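Side-chain contacts in arginase 1, mitochondrial (Arabidopsis thaliana, PDB 6VSU), which hydrolyses L-arginine to urea and L-ornithine with two manganese ions per subunit, and also converts agmatine to putrescine: residues Ala80-Lys85 / Ile277-Gln282; Lys227-Leu232 / Phe271-Asn276; Asp171-Glu174 / Tyr178-Ala181. All coordinates share one frame; numbering follows the deposited sequence.

Interaction 1: residues Ala80-Lys85 / Ile277-Gln282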
ATOM      1  N   ALA E  80       0.140  30.054   5.150  1.00 23.33           N
ATOM      2  CA  ALA E  80       0.668  30.648   6.402  1.00 23.90           C
ATOM      3  C   ALA E  80       1.461  29.595   7.199  1.00 22.67           C
ATOM      4  O   ALA E  80       0.948  28.515   7.384  1.00 23.93           O
ATOM      5  CB  ALA E  80      -0.450  31.228   7.205  1.00 25.04           C
ATOM      6  N   THR E  81       2.593  29.961   7.769  1.00 21.53           N
ATOM      7  CA  THR E  81       3.327  29.142   8.771  1.00 20.84           C
ATOM      8  C   THR E  81       2.601  29.223  10.121  1.00 21.51           C
ATOM      9  O   THR E  81       1.734  30.051  10.256  1.00 22.57           O
ATOM     10  CB  THR E  81       4.785  29.580   8.874  1.00 20.18           C
ATOM     11  OG1 THR E  81       4.873  30.843   9.540  1.00 20.77           O
ATOM     12  CG2 THR E  81       5.424  29.700   7.517  1.00 19.77           C
ATOM     13  N   GLU E  82       2.916  28.352  11.075  1.00 21.28           N
ATOM     14  CA  GLU E  82       2.226  28.292  12.403  1.00 22.38           C
ATOM     15  C   GLU E  82       2.257  29.646  13.125  1.00 23.73           C
ATOM     16  O   GLU E  82       1.288  29.995  13.783  1.00 23.92           O
ATOM     17  CB  GLU E  82       2.880  27.227  13.269  1.00 21.66           C
ATOM     18  CG  GLU E  82       2.594  25.797  12.826  1.00 20.87           C
ATOM     19  CD  GLU E  82       2.707  24.744  13.913  1.00 21.01           C
ATOM     20  OE1 GLU E  82       3.062  25.130  15.059  1.00 21.20           O
ATOM     21  OE2 GLU E  82       2.357  23.562  13.633  1.00 20.38           O
ATOM     22  N   GLU E  83       3.382  30.358  12.991  1.00 25.02           N
ATOM     23  CA  GLU E  83       3.606  31.690  13.617  1.00 28.19           C
ATOM     24  C   GLU E  83       2.934  32.815  12.818  1.00 28.40           C
ATOM     25  O   GLU E  83       2.857  33.912  13.359  1.00 30.26           O
ATOM     26  CB  GLU E  83       5.086  31.949  13.881  1.00 29.88           C
ATOM     27  CG  GLU E  83       5.645  31.139  15.033  1.00 32.37           C
ATOM     28  CD  GLU E  83       7.158  31.010  15.025  1.00 34.95           C
ATOM     29  OE1 GLU E  83       7.739  30.977  13.921  1.00 31.45           O
ATOM     30  OE2 GLU E  83       7.748  30.956  16.119  1.00 36.20           O
ATOM     31  N   GLY E  84       2.560  32.588  11.556  1.00 27.28           N
ATOM     32  CA  GLY E  84       1.791  33.619  10.842  1.00 28.18           C
ATOM     33  C   GLY E  84       2.534  34.230   9.662  1.00 27.55           C
ATOM     34  O   GLY E  84       1.957  35.128   9.038  1.00 28.50           O
ATOM     35  N   LYS E  85       3.679  33.693   9.245  1.00 26.61           N
ATOM     36  CA  LYS E  85       4.386  34.216   8.044  1.00 26.58           C
ATOM     37  C   LYS E  85       3.703  33.710   6.777  1.00 26.51           C
ATOM     38  O   LYS E  85       3.165  32.610   6.780  1.00 25.79           O
ATOM     39  CB  LYS E  85       5.867  33.897   8.112  1.00 25.17           C
ATOM     40  CG  LYS E  85       6.481  34.671   9.259  1.00 26.45           C
ATOM     41  CD  LYS E  85       7.877  35.017   9.081  1.00 26.50           C
ATOM     42  CE  LYS E  85       8.357  36.075  10.056  1.00 27.79           C
ATOM     43  NZ  LYS E  85       9.831  35.943  10.151  1.00 27.79           N
ATOM     44  N   ILE E 277      11.370  22.587  19.822  1.00 18.22           N
ATOM     45  CA  ILE E 277      12.812  22.957  19.796  1.00 18.38           C
ATOM     46  C   ILE E 277      13.062  24.135  18.828  1.00 19.04           C
ATOM     47  O   ILE E 277      13.675  25.173  19.250  1.00 19.11           O
ATOM     48  CB  ILE E 277      13.626  21.715  19.436  1.00 17.74           C
ATOM     49  CG1 ILE E 277      13.437  20.614  20.489  1.00 17.72           C
ATOM     50  CG2 ILE E 277      15.079  22.080  19.234  1.00 18.10           C
ATOM     51  CD1 ILE E 277      14.051  19.324  20.105  1.00 17.09           C
ATOM     52  N   LEU E 278      12.596  24.044  17.580  1.00 19.05           N
ATOM     53  CA  LEU E 278      12.823  25.114  16.576  1.00 19.08           C
ATOM     54  C   LEU E 278      12.184  26.425  16.990  1.00 19.02           C
ATOM     55  O   LEU E 278      12.842  27.472  16.914  1.00 18.43           O
ATOM     56  CB  LEU E 278      12.305  24.713  15.206  1.00 19.82           C
ATOM     57  CG  LEU E 278      12.914  23.443  14.629  1.00 20.92           C
ATOM     58  CD1 LEU E 278      12.298  23.142  13.241  1.00 21.76           C
ATOM     59  CD2 LEU E 278      14.420  23.582  14.530  1.00 22.73           C
ATOM     60  N   HIS E 279      10.933  26.405  17.372  1.00 19.66           N
ATOM     61  CA  HIS E 279      10.197  27.645  17.697  1.00 20.75           C
ATOM     62  C   HIS E 279      10.907  28.346  18.853  1.00 22.52           C
ATOM     63  O   HIS E 279      10.892  29.566  18.890  1.00 23.06           O
ATOM     64  CB  HIS E 279       8.719  27.370  18.041  1.00 21.40           C
ATOM     65  CG  HIS E 279       7.866  27.053  16.845  1.00 21.15           C
ATOM     66  ND1 HIS E 279       6.603  26.517  16.941  1.00 21.89           N
ATOM     67  CD2 HIS E 279       8.112  27.174  15.532  1.00 20.79           C
ATOM     68  CE1 HIS E 279       6.104  26.368  15.744  1.00 21.39           C
ATOM     69  NE2 HIS E 279       7.018  26.752  14.867  1.00 21.40           N
ATOM     70  N   ASN E 280      11.447  27.607  19.835  1.00 24.11           N
ATOM     71  CA  ASN E 280      11.937  28.251  21.089  1.00 25.49           C
ATOM     72  C   ASN E 280      13.423  28.542  20.982  1.00 24.16           C
ATOM     73  O   ASN E 280      13.914  29.224  21.852  1.00 24.88           O
ATOM     74  CB  ASN E 280      11.571  27.378  22.286  1.00 27.93           C
ATOM     75  CG  ASN E 280      10.080  27.444  22.516  1.00 30.04           C
ATOM     76  OD1 ASN E 280       9.562  28.521  22.736  1.00 34.54           O
ATOM     77  ND2 ASN E 280       9.373  26.340  22.401  1.00 31.16           N
ATOM     78  N   LEU E 281      14.101  28.012  19.963  1.00 22.35           N
ATOM     79  CA  LEU E 281      15.534  28.263  19.761  1.00 22.61           C
ATOM     80  C   LEU E 281      15.768  29.758  19.569  1.00 23.53           C
ATOM     81  O   LEU E 281      15.122  30.356  18.735  1.00 24.24           O
ATOM     82  CB  LEU E 281      16.048  27.456  18.581  1.00 21.38           C
ATOM     83  CG  LEU E 281      17.441  27.796  18.056  1.00 21.03           C
ATOM     84  CD1 LEU E 281      18.461  27.487  19.123  1.00 22.07           C
ATOM     85  CD2 LEU E 281      17.768  26.997  16.808  1.00 20.26           C
ATOM     86  N   GLN E 282      16.645  30.351  20.358  1.00 24.50           N
ATOM     87  CA  GLN E 282      17.092  31.727  20.080  1.00 26.78           C
ATOM     88  C   GLN E 282      18.345  31.577  19.238  1.00 24.81           C
ATOM     89  O   GLN E 282      19.325  30.972  19.707  1.00 24.50           O
ATOM     90  CB  GLN E 282      17.362  32.564  21.327  1.00 30.31           C
ATOM     91  CG  GLN E 282      16.170  32.735  22.250  1.00 34.24           C
ATOM     92  CD  GLN E 282      16.563  33.371  23.585  1.00 40.22           C
ATOM     93  OE1 GLN E 282      17.412  34.312  23.678  1.00 40.19           O
ATOM     94  NE2 GLN E 282      15.984  32.801  24.645  1.00 41.76           N
TER
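His279, near the C-terminal end of helix 271-280, meets the carboxylates of two consecutive loop glutamates, Glu83 over a face of its imidazole and Glu82 at its edge. The first contact is stacking. The carboxylate of Glu83 lies over the ring with the two planes only 27° apart, which lays flat group on flat group, and Glu83 OE2 is 3.8 Å from His279 CD2. The two side chains run past each other in opposite directions. The second contact is at the edge: Glu82 OE1 lies in the plane of the ring, 3.4 Å from His279 CE1, while its own carboxylate is turned 57° against the imidazole. His279 CG stands anti to its own carbonyl carbon (chi1 -75°), which carries the ring out to the loop.

Polar bonding leads away from the pair. His279 NE2 is hydrogen-bonded to Glu314 OE1 of helix 303-319, and Glu82 OE2 forms salt bridges with Lys310 and Arg272. Arg223 of a second subunit packs on both Glu83 and His279.

A type I turn from Thr81 to Gly84 places both glutamates at its central positions, pointing toward the helix. Gly84 suits the turn's last position because a CB there would press on the preceding carbonyl oxygen. Thr81 OG1 accepts a hydrogen bond from Lys85 N, 3.1 Å away, bracing the turn.

Histidine offers a flat face, a polarised C-H edge and a donor nitrogen at once. The three carboxylates would tend to favour its protonated form, though the nearby arginines, Arg272 and Arg223 of a second subunit, would work against it.

Interaction 2: residues Lys227-Leu232 / Phe271-Asn276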
ATOM      1  N   LYS E 227      14.780  13.929  30.750  1.00 35.68           N
ATOM      2  CA  LYS E 227      15.582  14.861  31.589  1.00 37.76           C
ATOM      3  C   LYS E 227      15.921  16.130  30.768  1.00 34.23           C
ATOM      4  O   LYS E 227      15.818  17.256  31.289  1.00 33.60           O
ATOM      5  CB  LYS E 227      16.788  14.068  32.095  1.00 42.00           C
ATOM      6  CG  LYS E 227      17.592  14.720  33.207  1.00 50.92           C
ATOM      7  CD  LYS E 227      18.985  15.251  32.812  1.00 57.26           C
ATOM      8  CE  LYS E 227      20.054  14.192  32.558  1.00 60.60           C
ATOM      9  NZ  LYS E 227      20.723  14.393  31.227  1.00 59.43           N
ATOM     10  N   ASP E 228      16.309  15.941  29.508  1.00 30.12           N
ATOM     11  CA  ASP E 228      16.947  16.953  28.660  1.00 27.68           C
ATOM     12  C   ASP E 228      15.892  17.879  28.027  1.00 26.95           C
ATOM     13  O   ASP E 228      16.296  18.989  27.603  1.00 26.33           O
ATOM     14  CB  ASP E 228      17.805  16.311  27.581  1.00 25.91           C
ATOM     15  CG  ASP E 228      19.009  15.539  28.061  1.00 26.37           C
ATOM     16  OD1 ASP E 228      19.443  15.780  29.170  1.00 29.16           O
ATOM     17  OD2 ASP E 228      19.464  14.652  27.335  1.00 25.63           O
ATOM     18  N   ARG E 229      14.620  17.490  27.983  1.00 26.13           N
ATOM     19  CA  ARG E 229      13.557  18.190  27.192  1.00 25.64           C
ATOM     20  C   ARG E 229      13.526  19.681  27.530  1.00 26.00           C
ATOM     21  O   ARG E 229      13.622  20.519  26.640  1.00 24.89           O
ATOM     22  CB  ARG E 229      12.164  17.558  27.383  1.00 25.90           C
ATOM     23  CG  ARG E 229      11.060  18.302  26.634  1.00 26.03           C
ATOM     24  CD  ARG E 229       9.652  17.942  27.053  1.00 26.87           C
ATOM     25  NE  ARG E 229       9.207  16.672  26.467  1.00 27.14           N
ATOM     26  CZ  ARG E 229       8.703  16.500  25.225  1.00 27.28           C
ATOM     27  NH1 ARG E 229       8.617  17.494  24.343  1.00 26.58           N
ATOM     28  NH2 ARG E 229       8.272  15.308  24.850  1.00 28.12           N
ATOM     29  N   PRO E 230      13.434  20.082  28.813  1.00 28.07           N
ATOM     30  CA  PRO E 230      13.349  21.505  29.153  1.00 29.24           C
ATOM     31  C   PRO E 230      14.525  22.311  28.575  1.00 29.63           C
ATOM     32  O   PRO E 230      14.343  23.376  28.112  1.00 29.93           O
ATOM     33  CB  PRO E 230      13.393  21.536  30.687  1.00 30.65           C
ATOM     34  CG  PRO E 230      12.981  20.131  31.126  1.00 30.85           C
ATOM     35  CD  PRO E 230      13.409  19.208  30.004  1.00 29.61           C
ATOM     36  N   MET E 231      15.730  21.782  28.672  1.00 30.75           N
ATOM     37  CA  MET E 231      16.949  22.415  28.135  1.00 31.53           C
ATOM     38  C   MET E 231      16.850  22.511  26.603  1.00 27.73           C
ATOM     39  O   MET E 231      17.110  23.595  26.010  1.00 25.42           O
ATOM     40  CB  MET E 231      18.123  21.555  28.588  1.00 36.88           C
ATOM     41  CG  MET E 231      19.474  22.031  28.163  1.00 43.07           C
ATOM     42  SD  MET E 231      20.090  21.323  26.587  1.00 52.73           S
ATOM     43  CE  MET E 231      21.507  22.433  26.502  1.00 59.22           C
ATOM     44  N   LEU E 232      16.458  21.417  25.942  1.00 25.95           N
ATOM     45  CA  LEU E 232      16.376  21.332  24.465  1.00 24.01           C
ATOM     46  C   LEU E 232      15.263  22.235  23.917  1.00 22.91           C
ATOM     47  O   LEU E 232      15.403  22.674  22.764  1.00 21.44           O
ATOM     48  CB  LEU E 232      16.146  19.877  24.073  1.00 23.94           C
ATOM     49  CG  LEU E 232      17.312  18.934  24.376  1.00 24.67           C
ATOM     50  CD1 LEU E 232      16.921  17.505  24.054  1.00 24.35           C
ATOM     51  CD2 LEU E 232      18.581  19.335  23.633  1.00 24.35           C
ATOM     52  N   PHE E 271       6.619  15.175  15.895  1.00 16.97           N
ATOM     53  CA  PHE E 271       6.750  16.358  15.031  1.00 16.18           C
ATOM     54  C   PHE E 271       6.641  17.556  15.947  1.00 16.00           C
ATOM     55  O   PHE E 271       7.329  18.548  15.689  1.00 15.89           O
ATOM     56  CB  PHE E 271       5.673  16.408  13.942  1.00 16.64           C
ATOM     57  CG  PHE E 271       6.016  17.404  12.880  1.00 16.28           C
ATOM     58  CD1 PHE E 271       6.863  17.084  11.833  1.00 16.95           C
ATOM     59  CD2 PHE E 271       5.546  18.689  12.957  1.00 17.68           C
ATOM     60  CE1 PHE E 271       7.242  18.044  10.900  1.00 17.00           C
ATOM     61  CE2 PHE E 271       5.962  19.666  12.046  1.00 17.91           C
ATOM     62  CZ  PHE E 271       6.792  19.338  11.002  1.00 16.80           C
ATOM     63  N   ARG E 272       5.674  17.527  16.841  1.00 16.06           N
ATOM     64  CA  ARG E 272       5.468  18.627  17.812  1.00 17.04           C
ATOM     65  C   ARG E 272       6.738  18.820  18.667  1.00 18.08           C
ATOM     66  O   ARG E 272       7.040  19.991  18.961  1.00 18.90           O
ATOM     67  CB  ARG E 272       4.225  18.422  18.641  1.00 17.35           C
ATOM     68  CG  ARG E 272       3.875  19.612  19.526  1.00 19.01           C
ATOM     69  CD  ARG E 272       3.889  21.010  18.880  1.00 19.24           C
ATOM     70  NE  ARG E 272       3.128  20.980  17.641  1.00 19.30           N
ATOM     71  CZ  ARG E 272       2.971  21.937  16.754  1.00 19.94           C
ATOM     72  NH1 ARG E 272       3.607  23.092  16.879  1.00 20.56           N
ATOM     73  NH2 ARG E 272       2.193  21.720  15.697  1.00 19.99           N
ATOM     74  N   ASP E 273       7.436  17.756  19.076  1.00 18.07           N
ATOM     75  CA  ASP E 273       8.719  17.866  19.813  1.00 19.24           C
ATOM     76  C   ASP E 273       9.724  18.689  18.987  1.00 18.96           C
ATOM     77  O   ASP E 273      10.325  19.662  19.523  1.00 20.15           O
ATOM     78  CB  ASP E 273       9.344  16.502  20.102  1.00 19.80           C
ATOM     79  CG  ASP E 273       8.610  15.621  21.103  1.00 20.93           C
ATOM     80  OD1 ASP E 273       7.899  16.168  21.968  1.00 21.82           O
ATOM     81  OD2 ASP E 273       8.814  14.366  21.055  1.00 22.42           O
ATOM     82  N   VAL E 274       9.867  18.411  17.705  1.00 18.15           N
ATOM     83  CA  VAL E 274      10.828  19.158  16.841  1.00 17.44           C
ATOM     84  C   VAL E 274      10.434  20.646  16.749  1.00 17.68           C
ATOM     85  O   VAL E 274      11.317  21.532  16.828  1.00 16.40           O
ATOM     86  CB  VAL E 274      10.948  18.491  15.464  1.00 16.93           C
ATOM     87  CG1 VAL E 274      11.725  19.334  14.463  1.00 16.40           C
ATOM     88  CG2 VAL E 274      11.585  17.124  15.614  1.00 17.24           C
ATOM     89  N   LEU E 275       9.148  20.950  16.586  1.00 17.87           N
ATOM     90  CA  LEU E 275       8.708  22.368  16.476  1.00 17.76           C
ATOM     91  C   LEU E 275       8.846  23.025  17.840  1.00 18.02           C
ATOM     92  O   LEU E 275       9.160  24.205  17.838  1.00 17.66           O
ATOM     93  CB  LEU E 275       7.281  22.481  15.933  1.00 17.82           C
ATOM     94  CG  LEU E 275       7.093  22.037  14.480  1.00 17.86           C
ATOM     95  CD1 LEU E 275       5.722  22.501  14.019  1.00 19.57           C
ATOM     96  CD2 LEU E 275       8.141  22.545  13.506  1.00 17.32           C
ATOM     97  N   ASN E 276       8.722  22.281  18.943  1.00 17.70           N
ATOM     98  CA  ASN E 276       8.974  22.908  20.254  1.00 18.69           C
ATOM     99  C   ASN E 276      10.430  23.385  20.310  1.00 19.08           C
ATOM    100  O   ASN E 276      10.665  24.506  20.795  1.00 19.89           O
ATOM    101  CB  ASN E 276       8.600  22.044  21.441  1.00 19.07           C
ATOM    102  CG  ASN E 276       7.102  21.877  21.642  1.00 19.74           C
ATOM    103  OD1 ASN E 276       6.275  22.535  20.998  1.00 19.33           O
ATOM    104  ND2 ASN E 276       6.751  20.953  22.530  1.00 19.65           N
TER
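Arg229 on helix 225-232 reaches across to Asp273 on helix 271-280, and its long side chain makes up almost all of the contact on its side. From CB the chain sets off beside the facing helix instead of straight at it. CG lies anti to the backbone N, and CD continues the extended run without meeting the other helix. The turn comes at chi3, -79°, where the chain bends about the CG-CD bond and swings the guanidinium toward Asp273. CZ then lies 3.4 Å from Asp273 OD1, and the two terminal nitrogens do the gripping. Arg229 NH1 donates to Asp273 OD1 at 2.8 Å with an N-H...O angle of 151°, and Arg229 NH2 donates to the same OD1 at 3.0 Å with a more bent angle.

This is an end-on salt bridge in which both nitrogens share one oxygen. OD1 lies close to the guanidinium plane, whereas both donors come down on it from above the carboxylate plane, on the same face, the two planes being 61° apart. Asp273 OD2 is employed differently: it accepts from the backbone N of Ser270, just ahead of the helix.

In the arginase fold, an alpha/beta architecture around a parallel sheet of eight strands, the two helices belong to the layers flanking that sheet. Helix 225-232 follows the outermost strand 218-221, and its Leu232 packs on Tyr220 of that strand. Arginine suits the place because its chain can set off alongside and still turn two N-H donors onto one oxygen.

NH1 has a second acidic partner, Glu233 OE2, which also accepts from Asn276 ND2. Asn276 thus stands beside the guanidinium, its ND2 4.3 Å from Arg229 NH1, while Ser226 of a second subunit packs on the same asparagine.

Interaction 3: residues Asp171-Glu174 / Tyr178-Ala181. With ORN (L-ornithine), chain B.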
ATOM      1  N   ASP E 171      34.701   8.342  10.874  1.00 31.94           N
ATOM      2  CA  ASP E 171      35.849   8.865  10.123  1.00 33.31           C
ATOM      3  C   ASP E 171      35.608   8.654   8.619  1.00 34.35           C
ATOM      4  O   ASP E 171      35.797   9.600   7.828  1.00 32.89           O
ATOM      5  CB  ASP E 171      37.126   8.184  10.608  1.00 34.66           C
ATOM      6  CG  ASP E 171      38.305   8.666   9.799  1.00 35.14           C
ATOM      7  OD1 ASP E 171      38.466   9.898   9.691  1.00 34.68           O
ATOM      8  OD2 ASP E 171      38.955   7.819   9.204  1.00 36.89           O
ATOM      9  N   CYS E 172      35.237   7.444   8.230  1.00 36.65           N
ATOM     10  CA  CYS E 172      35.226   7.024   6.807  1.00 39.86           C
ATOM     11  C   CYS E 172      34.342   5.782   6.642  1.00 40.61           C
ATOM     12  O   CYS E 172      34.926   4.684   6.494  1.00 39.62           O
ATOM     13  CB  CYS E 172      36.638   6.665   6.352  1.00 42.10           C
ATOM     14  SG  CYS E 172      36.762   6.736   4.556  1.00 44.61           S
ATOM     15  N   PHE E 173      33.022   5.959   6.746  1.00 39.71           N
ATOM     16  CA  PHE E 173      32.030   4.860   6.666  1.00 41.09           C
ATOM     17  C   PHE E 173      32.166   4.116   5.335  1.00 42.21           C
ATOM     18  O   PHE E 173      31.972   4.702   4.268  1.00 42.53           O
ATOM     19  CB  PHE E 173      30.603   5.371   6.808  1.00 41.63           C
ATOM     20  CG  PHE E 173      29.674   4.275   7.245  1.00 42.79           C
ATOM     21  CD1 PHE E 173      29.815   3.712   8.509  1.00 44.85           C
ATOM     22  CD2 PHE E 173      28.709   3.773   6.381  1.00 43.89           C
ATOM     23  CE1 PHE E 173      28.987   2.669   8.915  1.00 47.41           C
ATOM     24  CE2 PHE E 173      27.902   2.711   6.783  1.00 46.79           C
ATOM     25  CZ  PHE E 173      28.055   2.142   8.038  1.00 46.28           C
ATOM     26  N   GLU E 174      32.579   2.859   5.429  1.00 43.03           N
ATOM     27  CA  GLU E 174      32.751   1.909   4.313  1.00 45.37           C
ATOM     28  C   GLU E 174      33.736   2.445   3.271  1.00 41.47           C
ATOM     29  O   GLU E 174      33.554   2.142   2.091  1.00 40.76           O
ATOM     30  CB  GLU E 174      31.354   1.562   3.791  1.00 50.38           C
ATOM     31  CG  GLU E 174      30.561   0.649   4.735  1.00 55.90           C
ATOM     32  CD  GLU E 174      29.071   0.432   4.412  1.00 60.41           C
ATOM     33  OE1 GLU E 174      28.539  -0.698   4.682  1.00 66.93           O
ATOM     34  OE2 GLU E 174      28.427   1.373   3.895  1.00 61.06           O
ATOM     35  N   TYR E 178      32.989  10.835   1.866  1.00 25.80           N
ATOM     36  CA  TYR E 178      31.749  11.619   1.632  1.00 24.02           C
ATOM     37  C   TYR E 178      30.483  10.790   2.029  1.00 22.92           C
ATOM     38  O   TYR E 178      29.371  11.184   1.701  1.00 20.39           O
ATOM     39  CB  TYR E 178      31.731  12.039   0.163  1.00 24.10           C
ATOM     40  CG  TYR E 178      32.745  13.092  -0.186  1.00 24.79           C
ATOM     41  CD1 TYR E 178      32.749  14.334   0.448  1.00 24.27           C
ATOM     42  CD2 TYR E 178      33.712  12.850  -1.137  1.00 26.14           C
ATOM     43  CE1 TYR E 178      33.670  15.316   0.144  1.00 24.42           C
ATOM     44  CE2 TYR E 178      34.616  13.835  -1.488  1.00 27.18           C
ATOM     45  CZ  TYR E 178      34.600  15.071  -0.845  1.00 26.69           C
ATOM     46  OH  TYR E 178      35.528  16.022  -1.163  1.00 27.54           O
ATOM     47  N   SER E 179      30.631   9.662   2.721  1.00 23.19           N
ATOM     48  CA  SER E 179      29.462   8.906   3.267  1.00 23.24           C
ATOM     49  C   SER E 179      28.501   9.855   3.983  1.00 21.80           C
ATOM     50  O   SER E 179      28.952  10.719   4.712  1.00 21.44           O
ATOM     51  CB  SER E 179      29.881   7.803   4.238  1.00 23.99           C
ATOM     52  OG  SER E 179      28.749   7.259   4.869  1.00 23.08           O
ATOM     53  N   HIS E 180      27.209   9.614   3.883  1.00 21.22           N
ATOM     54  CA  HIS E 180      26.214  10.371   4.654  1.00 20.06           C
ATOM     55  C   HIS E 180      26.447  10.148   6.146  1.00 21.09           C
ATOM     56  O   HIS E 180      25.936  10.943   6.887  1.00 21.52           O
ATOM     57  CB  HIS E 180      24.795  10.033   4.202  1.00 19.93           C
ATOM     58  CG  HIS E 180      24.273   8.668   4.514  1.00 20.10           C
ATOM     59  ND1 HIS E 180      22.920   8.411   4.548  1.00 19.61           N
ATOM     60  CD2 HIS E 180      24.882   7.497   4.769  1.00 21.18           C
ATOM     61  CE1 HIS E 180      22.733   7.117   4.786  1.00 20.67           C
ATOM     62  NE2 HIS E 180      23.900   6.535   4.929  1.00 21.37           N
ATOM     63  N   ALA E 181      27.164   9.106   6.571  1.00 21.92           N
ATOM     64  CA  ALA E 181      27.394   8.840   8.001  1.00 22.57           C
ATOM     65  C   ALA E 181      28.743   9.440   8.475  1.00 22.60           C
ATOM     66  O   ALA E 181      29.172   9.177   9.615  1.00 22.32           O
ATOM     67  CB  ALA E 181      27.328   7.341   8.204  1.00 24.04           C
TER
HETATM   68  N   ORN B 404      24.144   1.877   9.649  1.00 57.38           N
HETATM   69  CA  ORN B 404      24.533   3.309   9.675  1.00 58.61           C
HETATM   70  CB  ORN B 404      23.316   4.183   9.380  1.00 56.00           C
HETATM   71  CG  ORN B 404      23.646   5.596   8.931  1.00 52.19           C
HETATM   72  CD  ORN B 404      22.403   6.414   8.634  1.00 55.29           C
HETATM   73  NE  ORN B 404      22.598   7.861   8.614  1.00 51.28           N
HETATM   74  C   ORN B 404      25.118   3.667  11.047  1.00 61.89           C
HETATM   75  O   ORN B 404      25.531   2.747  11.755  1.00 50.57           O
HETATM   76  OXT ORN B 404      25.143   4.858  11.345  1.00 55.04           O
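Within one loop the backbone doubles back, bringing the CA atoms of Phe173 and Ser179 to 5.9 Å with no hydrogen bond between the two segments. Phe173 carries most of the contact. Its CB rests 3.3 Å from Ser179 OG, and its ring atom CG lies 4.0 Å from Ala181 CB. With CG anti to the backbone N (chi1 -158°), the ring is carried past the serine and alanine toward the substrate pocket, where Phe173 CZ comes within 4.1 Å of CA of the bound L-ornithine. Glu174 CG lies over one face of the ring, 3.9 Å above its plane; by similarity Glu174 belongs to the substrate-binding site. Small residues suit the places beside the ring: Ala181 presents just a methyl group, and Ser179 OG accepts from Ala181 N at 3.0 Å and 165°, closing an ST turn that holds the oxygen beside the phenylalanine.

His180, between these two, projects into the pocket. Its ring turns one face to the ornithine side-chain nitrogen, with His180 CE1 3.9 Å from ORN NE. Hydrogen bonds from ND1 to Glu292 and from NE2 to Ser56 set the rotation of the imidazole.

The loop runs from strand 158-163 to helix 183-189, close to the manganese site. Asp171 O is held by Arg186 of that helix, while Tyr178 packs against helix 111-126 and bonds to Asp112.

In the fold
Interactions 1 and 2 are neighbours, their centres 14 Å apart, and they share helix 271-280. A salt bridge joins them directly, Glu82 OE2 of interaction 1 to Arg272 NH2 of interaction 2 at 2.8 Å, and both touch a second subunit of the hexamer. Interaction 3 lies across the chain's centre from interaction 1, 33 Å away between centres, and 28 Å between centres from interaction 2. It lines the active site, with the side chain of Ala181 about 7 Å from a manganese ion. A different ornithine molecule, not the one beside interaction 3, lies about 12 Å from the side chain of Glu82, which is about 9 Å from that of Asn78, an ornithine-binding residue.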